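Local coordinates for protein cytokinin riboside 5'-monophosphate phosphoribohydrolase (Streptomyces coelicolor, PDB 5ZI9) that belongs to the LOG-like proteins, with a Rossmann-type alpha/beta fold built on a parallel sheet, and forms an assembly of six chains, at residues Pro72-Val77 with Ala106-Gly111; Pro88-Gly93 with Ala115-Asn120; Thr129-Gly134 with Val147-Asn152; Phe203-Trp208 with Val235-Asp240. All blocks are in the same frame, centred on the assembly; numbering follows the deposited sequence.

Contacts 1 and 3 are neighbours in the parallel sheet of one Rossmann-like unit, with centres 9 Å apart. Strand 106-109 pairs with strand 74-78 in contact 1 and also with strand 130-135 of contact 3: Val107 O lies 2.7 Å from Val131 N. Contact 2 is the helix pair lying against this sheet. It touches contact 1 where Thr109 OG1 meets Asn120 OD1 at 2.7 Å, and contact 3 where Asn120 ND2 meets Ser130 OG at 2.8 Å. Contact 4 lies toward the other edge of the sheet, its centre 25 Å from that of contact 3. It meets contact 2 through Ala92 CB and Phe203 CE1. A 1,2-ethanediol lies beside Thr129 and Pro72.

Contact 1 (Pro72-Val77 with Ala106-Gly111); sequences PPAISV and AVITGG
Ile108 has CG1 anti to its carbonyl carbon (chi1 -62°) and an extended end (chi2 165°), which carries CD1 to Ala74 CB at 3.5 Å. Ser76 likewise has its OG anti to the carbonyl carbon (chi1 -76°), and this places OG 3.5 Å from Ile108 CB. The two segments are adjacent parallel strands of a Rossmann-like sheet. They are the strands of a beta-alpha-beta unit whose helix is 88-102.

Four backbone bonds join them. Ala106 N donates to Pro73 O, and Ile75 N to Ala106 O at 3.0 Å. Ile108 N then donates to Ile75 O, and Val77 N to Ile108 O at 2.8 Å. Ala74, Ser76, Ala106 and Ile108 share one face of the sheet. There Ala74 CB also rests on Ala106 CB at 3.7 Å, and Pro72 CG packs against Ala106 CB just before strand 74-78. The hydroxyl of Ser76 is buried and bonds to Phe163 O.

On the other face Val77 CG2 meets Val107 CG1 at 4.1 Å. Helices 88-102 and 115-125 cover this side, with Leu100 touching both valines and Ile75. Strand 167-172 continues the sheet beyond segment 72-77, and strand 130-135 continues it beyond segment 106-111.

Strand 106-109 ends in an ST turn. Thr109 OG1 accepts the N-H of Gly111 at 2.9 Å, and the same OG1 is hydrogen-bonded to Asn120 OD1.

Contact 2 (Pro88-Gly93 with Ala115-Asn120); sequences PEYDAG and AMEAAN
In this Rossmann-like fold, Tyr90 and Ala118 join two helices that lie side by side on the same face of the parallel sheet, helix 88-102 and helix 115-125. The segment axes approach to 7.9 Å and run in broadly the same direction, 35° apart. Small residues allow this short spacing. Gly93 has no side chain, and Ala118 CB points at its backbone and comes within 3.9 Å of Gly93 CA. The same methyl lies 3.4 Å from Tyr90 O. Next to it, Ala119 CA makes a CA-H...O contact of 3.3 Å with Gly93 O.

Tyr90 closes the groove on one side. Its CG is anti to the backbone N (chi1 -169°), and this sends the ring across to the second helix. Ala118 CB then sits over the centre of the ring face, 3.8 Å from the centroid and almost on the ring normal. This is a CH-pi contact. The ring continues to Glu117, where Tyr90 OH donates to Glu117 OE1 at 3.1 Å. OE1 lies at the ring edge, near the ring plane. The hydroxyl meets OE1 from above the carboxylate plane, and ring and carboxylate are turned 69° against each other.

Glu89, on the same helix as Tyr90, makes a salt bridge to Lys224 of the second subunit. Ala115 starts the second helix and fits the end of a GxGxxA sequence that begins at Gly110, consistent with the strand-turn-helix of a Rossmann-type fold.

Contact 3 (Thr129-Gly134 with Val147-Asn152); sequences TSVGLG and VDIGLN. With EDO (1,2-ethanediol), chain M.
Ser130 O is gripped by two N-H groups across the strand pair. Asp148 N reaches it at 2.9 Å and Ile149 N at 3.1 Å, from opposite faces of the carbonyl plane. From there the bonding is regular parallel pairing. Gly132 N donates to Ile149 O, Leu151 N to Gly132 O, and Gly134 N to Leu151 O at 2.6 Å.

Several other polar atoms have partners outside the pair. Ser130 OG is bonded to Asn120 ND2 and Tyr146 O. The Val131 backbone pairs with Val107 and Thr109, and its O also takes a bond from Asn120 ND2. Leu133 O takes one from Arg159. Just before the strand, Thr129 N donates to O1 of a 1,2-ethanediol at 2.9 Å, probably from the crystallisation liquor.

Val131, Leu133, Ile149 and Leu151 share one face, where Leu133 CD2 runs alongside Leu151 CD1 at 4.0 Å. The other has Gly132, Gly134 and Gly150. There Val147, with CG1 anti to the backbone N (chi1 163°), turns both methyls to Gly132; CG2 is 3.7 Å from Gly132 CA.

Strand 149-153 is outermost in the chain's sheet. Strand 130-135 lies between it and strand 106-109, with helix 115-125 against Ser130 and helix 156-165 against Leu133.

Contact 4 (Phe203-Trp208 with Val235-Asp240); sequences FGSEYW and VTDDVD
Phe203 lays its ring beside the turn Thr236-Val239. Thr236 O lies over one face, 3.9 Å above the plane and toward the rim, and Asp237 CA lies over the same face. The far end of the ring meets the turn more closely, with CZ 3.2 Å from Asp237 O. Val239 comes obliquely, its CG2 3.4 Å from Phe203 CE2. The ring gets there because CG is anti to the backbone N (chi1 -167°).

The Asp237 carboxylate meets Ser205 with both oxygens, OD1 at the backbone N and OD2 at the hydroxyl. Ser205 N donates to Asp237 OD1 at 2.7 Å, meeting it on the syn side and 29° out of the carboxylate plane. Ser205 OG donates to Asp237 OD2; the modelled length is very short and doubtful in detail. The carboxylate thus sits at the start of helix 205-220, where the helix end would probably favour its negative charge.

The contact joins parts of the beta-alpha-beta unit formed by strand 200-203, helix 205-220 and strand 234-236, at the edge of the Rossmann-like sheet. Phe203 and Thr236 form a parallel bridge, and Gly204 N donates to Thr236 O at 2.9 Å. Gly204 is also the N-cap of the helix.

Further into the helix, Tyr207 O accepts a bond from Trp214 of the second subunit. On the strand side, Val235 CG1 packs on Ser205 CA at 3.7 Å.

Contact 1 (Pro72-Val77 with Ala106-Gly111)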
loop_
_atom_site.group_PDB
_atom_site.type_symbol
_atom_site.label_atom_id
_atom_site.label_comp_id
_atom_site.label_asym_id
_atom_site.label_seq_id
_atom_site.Cartn_x
_atom_site.Cartn_y
_atom_site.Cartn_z
ATOM N N PRO B 72 23.367 0.925 14.469
ATOM C CA PRO B 72 23.477 1.392 15.862
ATOM C C PRO B 72 23.342 2.905 15.925
ATOM O O PRO B 72 23.195 3.530 14.894
ATOM C CB PRO B 72 24.895 0.962 16.249
ATOM C CG PRO B 72 25.647 1.047 14.976
ATOM C CD PRO B 72 24.685 0.550 13.927
ATOM N N PRO B 73 23.384 3.498 17.119
ATOM C CA PRO B 73 23.370 4.940 17.300
ATOM C C PRO B 73 24.359 5.655 16.400
ATOM O O PRO B 73 25.512 5.215 16.319
ATOM C CB PRO B 73 23.817 5.078 18.741
ATOM C CG PRO B 73 23.230 3.897 19.411
ATOM C CD PRO B 73 23.077 2.809 18.381
ATOM N N ALA B 74 23.926 6.725 15.719
ATOM C CA ALA B 74 24.794 7.386 14.741
ATOM C C ALA B 74 24.784 8.869 14.851
ATOM O O ALA B 74 23.915 9.432 15.491
ATOM C CB ALA B 74 24.386 7.004 13.336
ATOM N N ILE B 75 25.778 9.483 14.222
ATOM C CA ILE B 75 25.847 10.927 14.031
ATOM C C ILE B 75 25.961 11.191 12.529
ATOM O O ILE B 75 26.682 10.501 11.845
ATOM C CB ILE B 75 27.063 11.524 14.764
ATOM C CG1 ILE B 75 26.875 11.420 16.279
ATOM C CG2 ILE B 75 27.355 12.956 14.320
ATOM C CD1 ILE B 75 25.705 12.182 16.849
ATOM N N SER B 76 25.247 12.184 12.031
ATOM C CA SER B 76 25.274 12.496 10.607
ATOM C C SER B 76 26.215 13.658 10.385
ATOM O O SER B 76 26.047 14.701 11.015
ATOM C CB SER B 76 23.884 12.832 10.062
ATOM O OG SER B 76 23.117 11.658 9.893
ATOM N N VAL B 77 27.186 13.467 9.483
ATOM C CA VAL B 77 28.238 14.455 9.220
ATOM C C VAL B 77 28.112 15.043 7.831
ATOM O O VAL B 77 27.878 14.330 6.875
ATOM C CB VAL B 77 29.640 13.836 9.428
ATOM C CG1 VAL B 77 30.735 14.879 9.171
ATOM C CG2 VAL B 77 29.708 13.287 10.839
ATOM N N ALA B 106 27.856 5.316 15.022
ATOM C CA ALA B 106 28.081 5.108 13.587
ATOM C C ALA B 106 28.252 6.452 12.870
ATOM O O ALA B 106 27.793 7.483 13.347
ATOM C CB ALA B 106 26.942 4.314 12.993
ATOM N N VAL B 107 28.908 6.459 11.731
ATOM C CA VAL B 107 29.009 7.713 11.020
ATOM C C VAL B 107 28.208 7.682 9.734
ATOM O O VAL B 107 28.450 6.835 8.888
ATOM C CB VAL B 107 30.456 8.071 10.745
ATOM C CG1 VAL B 107 30.551 9.392 9.966
ATOM C CG2 VAL B 107 31.187 8.167 12.076
ATOM N N ILE B 108 27.270 8.625 9.602
ATOM C CA ILE B 108 26.426 8.744 8.408
ATOM C C ILE B 108 26.828 9.958 7.602
ATOM O O ILE B 108 26.942 11.024 8.145
ATOM C CB ILE B 108 24.925 8.846 8.764
ATOM C CG1 ILE B 108 24.432 7.584 9.484
ATOM C CG2 ILE B 108 24.098 8.996 7.487
ATOM C CD1 ILE B 108 23.097 7.768 10.158
ATOM N N THR B 109 27.054 9.792 6.308
ATOM C CA THR B 109 27.281 10.958 5.445
ATOM C C THR B 109 26.505 10.924 4.131
ATOM O O THR B 109 25.784 9.989 3.815
ATOM C CB THR B 109 28.763 11.148 5.092
ATOM O OG1 THR B 109 29.107 10.219 4.069
ATOM C CG2 THR B 109 29.635 10.985 6.310
ATOM N N GLY B 110 26.678 11.965 3.338
ATOM C CA GLY B 110 26.144 11.947 1.984
ATOM C C GLY B 110 26.766 10.951 1.031
ATOM O O GLY B 110 26.254 10.806 -0.073
ATOM N N GLY B 111 27.869 10.291 1.424
ATOM C CA GLY B 111 28.540 9.314 0.571
ATOM C C GLY B 111 29.351 9.969 -0.542
ATOM O O GLY B 111 29.878 9.284 -1.400
#

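Contact 2 (Pro88-Gly93 with Ala115-Asn120)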
loop_
_atom_site.group_PDB
_atom_site.type_symbol
_atom_site.label_atom_id
_atom_site.label_comp_id
_atom_site.label_asym_id
_atom_site.label_seq_id
_atom_site.Cartn_x
_atom_site.Cartn_y
_atom_site.Cartn_z
ATOM N N PRO B 88 43.573 20.870 5.675
ATOM C CA PRO B 88 43.350 20.807 7.125
ATOM C C PRO B 88 41.901 20.524 7.458
ATOM O O PRO B 88 41.628 19.830 8.437
ATOM C CB PRO B 88 43.785 22.196 7.641
ATOM C CG PRO B 88 44.119 23.010 6.441
ATOM C CD PRO B 88 44.338 22.071 5.297
ATOM N N GLU B 89 40.969 21.049 6.658
ATOM C CA GLU B 89 39.539 20.662 6.802
ATOM C C GLU B 89 39.324 19.145 6.638
ATOM O O GLU B 89 38.597 18.513 7.409
ATOM C CB GLU B 89 38.675 21.424 5.801
ATOM C CG GLU B 89 38.402 22.863 6.185
ATOM C CD GLU B 89 37.696 23.633 5.087
ATOM O OE1 GLU B 89 37.000 23.047 4.205
ATOM O OE2 GLU B 89 37.838 24.860 5.109
ATOM N N TYR B 90 39.999 18.579 5.639
ATOM C CA TYR B 90 39.894 17.178 5.345
ATOM C C TYR B 90 40.458 16.368 6.480
ATOM O O TYR B 90 39.837 15.380 6.891
ATOM C CB TYR B 90 40.618 16.866 4.043
ATOM C CG TYR B 90 40.359 15.476 3.513
ATOM C CD1 TYR B 90 40.970 14.361 4.101
ATOM C CD2 TYR B 90 39.494 15.267 2.431
ATOM C CE1 TYR B 90 40.748 13.093 3.629
ATOM C CE2 TYR B 90 39.261 13.979 1.952
ATOM C CZ TYR B 90 39.898 12.894 2.557
ATOM O OH TYR B 90 39.711 11.600 2.105
ATOM N N ASP B 91 41.626 16.790 6.998
ATOM C CA ASP B 91 42.249 16.068 8.109
ATOM C C ASP B 91 41.326 16.110 9.325
ATOM O O ASP B 91 41.143 15.093 10.002
ATOM C CB ASP B 91 43.645 16.609 8.446
ATOM C CG ASP B 91 44.296 15.865 9.640
ATOM O OD1 ASP B 91 44.511 14.617 9.585
ATOM O OD2 ASP B 91 44.560 16.540 10.657
ATOM N N ALA B 92 40.708 17.260 9.567
ATOM C CA ALA B 92 39.718 17.383 10.641
ATOM C C ALA B 92 38.542 16.384 10.503
ATOM O O ALA B 92 38.143 15.755 11.499
ATOM C CB ALA B 92 39.207 18.812 10.700
ATOM N N GLY B 93 38.032 16.221 9.270
ATOM C CA GLY B 93 36.988 15.239 8.990
ATOM C C GLY B 93 37.362 13.807 9.276
ATOM O O GLY B 93 36.541 13.024 9.781
ATOM N N ALA B 115 34.857 16.455 2.342
ATOM C CA ALA B 115 34.587 16.272 3.756
ATOM C C ALA B 115 33.720 15.042 4.083
ATOM O O ALA B 115 33.856 14.438 5.139
ATOM C CB ALA B 115 33.945 17.531 4.287
ATOM N N MET B 116 32.810 14.673 3.192
ATOM C CA MET B 116 32.011 13.444 3.410
ATOM C C MET B 116 32.919 12.229 3.440
ATOM O O MET B 116 32.845 11.405 4.346
ATOM C CB MET B 116 30.946 13.263 2.307
ATOM C CG MET B 116 29.712 14.129 2.496
ATOM S SD MET B 116 28.673 14.270 1.041
ATOM C CE MET B 116 29.738 15.266 -0.003
ATOM N N GLU B 117 33.769 12.151 2.423
ATOM C CA GLU B 117 34.746 11.083 2.286
ATOM C C GLU B 117 35.697 11.055 3.479
ATOM O O GLU B 117 35.942 9.984 4.064
ATOM C CB GLU B 117 35.497 11.279 0.979
ATOM C CG GLU B 117 36.534 10.216 0.659
ATOM C CD GLU B 117 37.326 10.630 -0.551
ATOM O OE1 GLU B 117 38.057 11.648 -0.471
ATOM O OE2 GLU B 117 37.160 9.968 -1.593
ATOM N N ALA B 118 36.167 12.241 3.867
ATOM C CA ALA B 118 36.990 12.407 5.085
ATOM C C ALA B 118 36.366 11.724 6.282
ATOM O O ALA B 118 36.990 10.877 6.928
ATOM C CB ALA B 118 37.226 13.868 5.389
ATOM N N ALA B 119 35.119 12.046 6.567
ATOM C CA ALA B 119 34.470 11.422 7.733
ATOM C C ALA B 119 34.298 9.892 7.576
ATOM O O ALA B 119 34.587 9.127 8.508
ATOM C CB ALA B 119 33.153 12.126 8.079
ATOM N N ASN B 120 33.880 9.433 6.399
ATOM C CA ASN B 120 33.720 7.988 6.203
ATOM C C ASN B 120 35.076 7.287 6.369
ATOM O O ASN B 120 35.153 6.194 6.951
ATOM C CB ASN B 120 33.193 7.662 4.810
ATOM C CG ASN B 120 31.729 7.948 4.648
ATOM O OD1 ASN B 120 31.365 8.774 3.807
ATOM N ND2 ASN B 120 30.877 7.231 5.392
#

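Contact 3 (Thr129-Gly134 with Val147-Asn152)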
loop_
_atom_site.group_PDB
_atom_site.type_symbol
_atom_site.label_atom_id
_atom_site.label_comp_id
_atom_site.label_asym_id
_atom_site.label_seq_id
_atom_site.Cartn_x
_atom_site.Cartn_y
_atom_site.Cartn_z
ATOM N N THR B 129 31.283 1.526 11.992
ATOM C CA THR B 129 30.333 1.413 10.885
ATOM C C THR B 129 30.212 2.755 10.129
ATOM O O THR B 129 29.878 3.791 10.713
ATOM C CB THR B 129 28.973 0.799 11.284
ATOM O OG1 THR B 129 27.925 1.656 10.861
ATOM C CG2 THR B 129 28.826 0.577 12.729
ATOM N N SER B 130 30.515 2.706 8.828
ATOM C CA SER B 130 30.626 3.889 7.949
ATOM C C SER B 130 29.493 3.899 6.913
ATOM O O SER B 130 29.459 3.057 6.043
ATOM C CB SER B 130 31.941 3.852 7.223
ATOM O OG SER B 130 32.076 4.925 6.330
ATOM N N VAL B 131 28.551 4.838 7.045
ATOM C CA VAL B 131 27.341 4.902 6.191
ATOM C C VAL B 131 27.428 6.054 5.170
ATOM O O VAL B 131 27.858 7.189 5.459
ATOM C CB VAL B 131 26.029 4.974 7.015
ATOM C CG1 VAL B 131 24.782 4.711 6.150
ATOM C CG2 VAL B 131 26.045 3.966 8.136
ATOM N N GLY B 132 27.049 5.709 3.948
ATOM C CA GLY B 132 26.983 6.679 2.840
ATOM C C GLY B 132 25.623 6.639 2.165
ATOM O O GLY B 132 25.314 5.677 1.486
ATOM N N LEU B 133 24.820 7.677 2.396
ATOM C CA LEU B 133 23.488 7.812 1.800
ATOM C C LEU B 133 23.628 8.722 0.612
ATOM O O LEU B 133 23.646 9.926 0.770
ATOM C CB LEU B 133 22.489 8.417 2.801
ATOM C CG LEU B 133 22.390 7.777 4.198
ATOM C CD1 LEU B 133 21.313 8.455 4.988
ATOM C CD2 LEU B 133 22.110 6.281 4.179
ATOM N N GLY B 134 23.765 8.144 -0.573
ATOM C CA GLY B 134 23.957 8.920 -1.799
ATOM C C GLY B 134 22.690 9.516 -2.383
ATOM O O GLY B 134 21.576 9.208 -1.958
ATOM N N VAL B 147 32.921 4.174 2.047
ATOM C CA VAL B 147 31.538 3.873 2.447
ATOM C C VAL B 147 31.361 2.386 2.635
ATOM O O VAL B 147 31.690 1.624 1.755
ATOM C CB VAL B 147 30.502 4.390 1.433
ATOM C CG1 VAL B 147 29.129 3.730 1.630
ATOM C CG2 VAL B 147 30.384 5.904 1.556
ATOM N N ASP B 148 30.799 1.974 3.757
ATOM C CA ASP B 148 30.533 0.554 3.980
ATOM C C ASP B 148 29.049 0.136 3.796
ATOM O O ASP B 148 28.754 -0.748 3.009
ATOM C CB ASP B 148 31.062 0.145 5.345
ATOM C CG ASP B 148 31.576 -1.235 5.344
ATOM O OD1 ASP B 148 32.723 -1.419 4.846
ATOM O OD2 ASP B 148 30.814 -2.117 5.799
ATOM N N ILE B 149 28.133 0.747 4.529
ATOM C CA ILE B 149 26.710 0.594 4.242
ATOM C C ILE B 149 26.323 1.712 3.271
ATOM O O ILE B 149 26.290 2.894 3.662
ATOM C CB ILE B 149 25.895 0.643 5.530
ATOM C CG1 ILE B 149 26.294 -0.541 6.425
ATOM C CG2 ILE B 149 24.415 0.572 5.235
ATOM C CD1 ILE B 149 25.846 -0.398 7.865
ATOM N N GLY B 150 26.064 1.344 2.012
ATOM C CA GLY B 150 25.771 2.307 0.936
ATOM C C GLY B 150 24.375 2.192 0.322
ATOM O O GLY B 150 23.906 1.082 0.026
ATOM N N LEU B 151 23.710 3.339 0.133
ATOM C CA LEU B 151 22.529 3.440 -0.734
ATOM C C LEU B 151 22.629 4.658 -1.543
ATOM O O LEU B 151 23.103 5.657 -1.054
ATOM C CB LEU B 151 21.254 3.633 0.030
ATOM C CG LEU B 151 20.769 2.495 0.891
ATOM C CD1 LEU B 151 21.094 2.900 2.335
ATOM C CD2 LEU B 151 19.268 2.256 0.623
ATOM N N ASN B 152 22.072 4.592 -2.744
ATOM C CA ASN B 152 21.874 5.742 -3.609
ATOM C C ASN B 152 20.396 5.999 -3.735
ATOM O O ASN B 152 19.669 5.229 -4.396
ATOM C CB ASN B 152 22.392 5.415 -4.980
ATOM C CG ASN B 152 23.869 5.236 -4.993
ATOM O OD1 ASN B 152 24.586 6.206 -4.809
ATOM N ND2 ASN B 152 24.328 4.006 -5.196
HETATM C C1 EDO M . 29.941 2.557 15.533
HETATM O O1 EDO M . 30.954 2.895 14.539
HETATM C C2 EDO M . 30.265 1.288 16.299
HETATM O O2 EDO M . 29.827 0.188 15.456
#

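Contact 4 (Phe203-Trp208 with Val235-Asp240)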
loop_
_atom_site.group_PDB
_atom_site.type_symbol
_atom_site.label_atom_id
_atom_site.label_comp_id
_atom_site.label_asym_id
_atom_site.label_seq_id
_atom_site.Cartn_x
_atom_site.Cartn_y
_atom_site.Cartn_z
ATOM N N PHE B 203 32.049 22.953 12.786
ATOM C CA PHE B 203 33.479 22.929 12.912
ATOM C C PHE B 203 34.067 24.016 12.034
ATOM O O PHE B 203 33.803 24.027 10.843
ATOM C CB PHE B 203 34.005 21.580 12.478
ATOM C CG PHE B 203 35.422 21.368 12.865
ATOM C CD1 PHE B 203 36.470 21.851 12.061
ATOM C CD2 PHE B 203 35.729 20.733 14.059
ATOM C CE1 PHE B 203 37.793 21.679 12.440
ATOM C CE2 PHE B 203 37.055 20.552 14.431
ATOM C CZ PHE B 203 38.087 21.021 13.618
ATOM N N GLY B 204 34.872 24.913 12.614
ATOM C CA GLY B 204 35.612 25.934 11.867
ATOM C C GLY B 204 35.135 27.319 12.212
ATOM O O GLY B 204 34.295 27.866 11.534
ATOM N N SER B 205 35.673 27.919 13.258
ATOM C CA SER B 205 35.169 29.240 13.711
ATOM C C SER B 205 35.418 30.416 12.719
ATOM O O SER B 205 34.581 31.340 12.642
ATOM C CB SER B 205 35.699 29.565 15.107
ATOM O OG SER B 205 37.103 29.650 15.087
ATOM N N GLU B 206 36.524 30.372 11.967
ATOM C CA GLU B 206 36.806 31.402 10.951
ATOM C C GLU B 206 35.899 31.235 9.761
ATOM O O GLU B 206 35.528 32.230 9.103
ATOM C CB GLU B 206 38.247 31.373 10.478
ATOM C CG GLU B 206 39.181 31.672 11.622
ATOM C CD GLU B 206 40.618 31.734 11.185
ATOM O OE1 GLU B 206 41.368 30.752 11.435
ATOM O OE2 GLU B 206 40.978 32.765 10.581
ATOM N N TYR B 207 35.531 29.983 9.479
ATOM C CA TYR B 207 34.571 29.721 8.406
ATOM C C TYR B 207 33.136 30.167 8.746
ATOM O O TYR B 207 32.526 30.949 7.998
ATOM C CB TYR B 207 34.557 28.240 8.057
ATOM C CG TYR B 207 33.738 27.984 6.838
ATOM C CD1 TYR B 207 34.227 28.327 5.582
ATOM C CD2 TYR B 207 32.455 27.442 6.931
ATOM C CE1 TYR B 207 33.480 28.099 4.441
ATOM C CE2 TYR B 207 31.690 27.214 5.792
ATOM C CZ TYR B 207 32.216 27.546 4.554
ATOM O OH TYR B 207 31.490 27.350 3.417
ATOM N N TRP B 208 32.629 29.667 9.880
ATOM C CA TRP B 208 31.253 29.919 10.320
ATOM C C TRP B 208 30.991 31.256 11.005
ATOM O O TRP B 208 29.829 31.612 11.229
ATOM C CB TRP B 208 30.789 28.795 11.243
ATOM C CG TRP B 208 30.773 27.443 10.552
ATOM C CD1 TRP B 208 31.612 26.413 10.776
ATOM C CD2 TRP B 208 29.858 26.998 9.553
ATOM N NE1 TRP B 208 31.296 25.346 9.989
ATOM C CE2 TRP B 208 30.212 25.675 9.230
ATOM C CE3 TRP B 208 28.755 27.583 8.908
ATOM C CZ2 TRP B 208 29.527 24.926 8.272
ATOM C CZ3 TRP B 208 28.065 26.836 7.952
ATOM C CH2 TRP B 208 28.467 25.518 7.643
ATOM N N VAL B 235 29.979 26.282 18.062
ATOM C CA VAL B 235 31.035 26.415 17.104
ATOM C C VAL B 235 32.358 26.070 17.793
ATOM O O VAL B 235 32.650 26.553 18.868
ATOM C CB VAL B 235 31.101 27.838 16.583
ATOM C CG1 VAL B 235 32.221 27.993 15.546
ATOM C CG2 VAL B 235 29.743 28.237 16.021
ATOM N N THR B 236 33.182 25.273 17.134
ATOM C CA THR B 236 34.440 24.824 17.695
ATOM C C THR B 236 35.495 24.607 16.613
ATOM O O THR B 236 35.180 24.446 15.431
ATOM C CB THR B 236 34.225 23.546 18.519
ATOM O OG1 THR B 236 35.400 23.268 19.270
ATOM C CG2 THR B 236 33.904 22.361 17.659
ATOM N N ASP B 237 36.755 24.648 17.022
ATOM C CA ASP B 237 37.841 24.264 16.143
ATOM C C ASP B 237 38.486 22.991 16.636
ATOM O O ASP B 237 39.434 22.551 16.033
ATOM C CB ASP B 237 38.854 25.385 16.051
ATOM C CG ASP B 237 38.312 26.593 15.310
ATOM O OD1 ASP B 237 37.780 26.480 14.186
ATOM O OD2 ASP B 237 38.424 27.690 15.846
ATOM N N ASP B 238 37.950 22.373 17.688
ATOM C CA ASP B 238 38.602 21.261 18.322
ATOM C C ASP B 238 37.764 19.995 18.115
ATOM O O ASP B 238 36.600 19.887 18.546
ATOM C CB ASP B 238 38.838 21.549 19.817
ATOM C CG ASP B 238 39.545 20.416 20.512
ATOM O OD1 ASP B 238 40.444 19.828 19.900
ATOM O OD2 ASP B 238 39.181 20.045 21.635
ATOM N N VAL B 239 38.385 19.029 17.461
ATOM C CA VAL B 239 37.715 17.815 17.106
ATOM C C VAL B 239 37.340 17.095 18.377
ATOM O O VAL B 239 36.221 16.601 18.495
ATOM C CB VAL B 239 38.629 16.965 16.197
ATOM C CG1 VAL B 239 38.157 15.520 16.092
ATOM C CG2 VAL B 239 38.717 17.616 14.822
ATOM N N ASP B 240 38.259 17.021 19.338
ATOM C CA ASP B 240 37.920 16.330 20.603
ATOM C C ASP B 240 36.815 17.034 21.436
ATOM O O ASP B 240 36.053 16.351 22.150
ATOM C CB ASP B 240 39.166 16.045 21.450
ATOM C CG ASP B 240 39.927 14.847 20.960
ATOM O OD1 ASP B 240 39.313 13.802 20.754
ATOM O OD2 ASP B 240 41.146 14.939 20.764
#